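Local atomic coordinates of dihydrodipicolinate synthase (Bacteroides thetaiotaomicron, PDB entry 4XKY), a protein that probably catalyses a Schiff-base aldol-type reaction of the DapA family, such as the pyruvate condensation that commits aspartate semialdehyde to diaminopimelate and lysine. Residues Tyr56-Arg59 / Met60-Ile63. Numbering follows the deposited sequence.
Sequences YKLR and MEMI
Y56 and M60 meet one turn apart at the start of helix 56-70, which lies between strand 42-44 and strand 76-79 in a beta-alpha-beta crossover of the (beta/alpha)8, or TIM, barrel. Theirs is a Met-aromatic contact: SD of M60 lies 3.4 Å from CE2 of Y56 and 4.4 Å from the ring centroid, obliquely placed at 56° off the ring normal. CG of Y56, roughly anti to the backbone N (chi1 -152°), swings the ring out beside the helix, while the flexible M60 chain folds back and turns at chi3 (-44°), leaving CE 3.8 Å from CD2 of Y56. A long, polarisable thioether suits this place, since it can follow an aromatic ring fixed at its far end, where the Y56 hydroxyl bonds to E87 O and N90 ND2 on helix 85-97; the ring also meets an aromatic side chain of a neighbouring subunit. With an alanine in place of M60 the sulfur and methyl are gone, which is likely to open a gap beside CD2 and CE2 of Y56 and against L94.

On another side of the helix, E61 extends beyond CG and crosses the aliphatic stem of K57, with OE2 3.7 Å from CG of K57. Long charged chains suit this more exposed side; NZ of K57, which has a weak ion pair with D20, stays 4.8 Å from OE2 of E61, so their attraction is probably modest. L58 brings CD1 near OE1 of E61, a leucine fitting the apolar side against L16 and L22. R59, buried, needs an arginine's length to carry NH1 to its salt bridge with D82 OD2. Beneath these side chains four helical bonds fix the spacing, the last running from I63 N to R59 O at 3.2 Å, while CG1 of I63 rests 3.4 Å from that same oxygen.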
# COMPACT_ATOMS: atom_id res chain seq x y z
N TYR A 56 -4.09 5.91 -28.84
CA TYR A 56 -2.80 5.96 -29.53
C TYR A 56 -2.79 7.01 -30.61
O TYR A 56 -1.83 7.73 -30.77
CB TYR A 56 -2.51 4.62 -30.20
CG TYR A 56 -1.04 4.37 -30.33
CD1 TYR A 56 -0.27 4.15 -29.19
CD2 TYR A 56 -0.41 4.36 -31.56
CE1 TYR A 56 1.08 3.91 -29.27
CE2 TYR A 56 0.96 4.12 -31.66
CZ TYR A 56 1.69 3.90 -30.50
OH TYR A 56 3.03 3.66 -30.50
N LYS A 57 -3.87 7.09 -31.37
CA LYS A 57 -3.98 8.11 -32.40
C LYS A 57 -3.77 9.50 -31.82
O LYS A 57 -3.00 10.30 -32.35
CB LYS A 57 -5.34 8.01 -33.08
CG LYS A 57 -5.55 9.01 -34.22
CD LYS A 57 -7.03 9.09 -34.59
CE LYS A 57 -7.76 10.15 -33.78
NZ LYS A 57 -9.23 10.07 -33.98
N LEU A 58 -4.45 9.79 -30.71
CA LEU A 58 -4.36 11.14 -30.15
C LEU A 58 -2.97 11.43 -29.61
O LEU A 58 -2.46 12.52 -29.82
CB LEU A 58 -5.40 11.33 -29.08
CG LEU A 58 -5.87 12.72 -28.71
CD1 LEU A 58 -6.14 13.57 -29.93
CD2 LEU A 58 -7.13 12.57 -27.91
N ARG A 59 -2.34 10.46 -28.98
CA ARG A 59 -0.97 10.63 -28.53
C ARG A 59 -0.07 10.96 -29.76
O ARG A 59 0.77 11.84 -29.69
CB ARG A 59 -0.49 9.39 -27.79
CG ARG A 59 -1.24 9.17 -26.48
CD ARG A 59 -1.22 7.72 -26.05
NE ARG A 59 0.06 7.36 -25.46
CZ ARG A 59 0.44 6.11 -25.19
NH1 ARG A 59 -0.37 5.09 -25.47
NH2 ARG A 59 1.64 5.89 -24.66
N MET A 60 -0.28 10.28 -30.88
CA MET A 60 0.54 10.57 -32.07
C MET A 60 0.29 11.97 -32.61
O MET A 60 1.23 12.66 -32.96
CB MET A 60 0.35 9.51 -33.14
CG MET A 60 0.95 8.18 -32.71
SD MET A 60 0.89 6.78 -33.85
CE MET A 60 -0.79 6.84 -34.48
N GLU A 61 -0.97 12.39 -32.65
CA GLU A 61 -1.29 13.74 -33.09
C GLU A 61 -0.69 14.81 -32.18
O GLU A 61 -0.26 15.85 -32.66
CB GLU A 61 -2.79 13.92 -33.21
CG GLU A 61 -3.37 13.00 -34.28
CD GLU A 61 -4.86 13.17 -34.48
OE1 GLU A 61 -5.50 13.92 -33.70
OE2 GLU A 61 -5.39 12.53 -35.40
N MET A 62 -0.65 14.56 -30.88
CA MET A 62 -0.07 15.53 -29.98
C MET A 62 1.41 15.70 -30.28
O MET A 62 1.90 16.81 -30.32
CB MET A 62 -0.24 15.12 -28.53
CG MET A 62 0.36 16.07 -27.48
SD MET A 62 -0.33 17.75 -27.54
CE MET A 62 0.57 18.53 -26.21
N ILE A 63 2.12 14.59 -30.46
CA ILE A 63 3.52 14.63 -30.80
C ILE A 63 3.77 15.39 -32.11
O ILE A 63 4.61 16.28 -32.16
CB ILE A 63 4.07 13.21 -30.91
CG1 ILE A 63 4.13 12.58 -29.52
CG2 ILE A 63 5.47 13.18 -31.54
CD1 ILE A 63 4.27 11.07 -29.55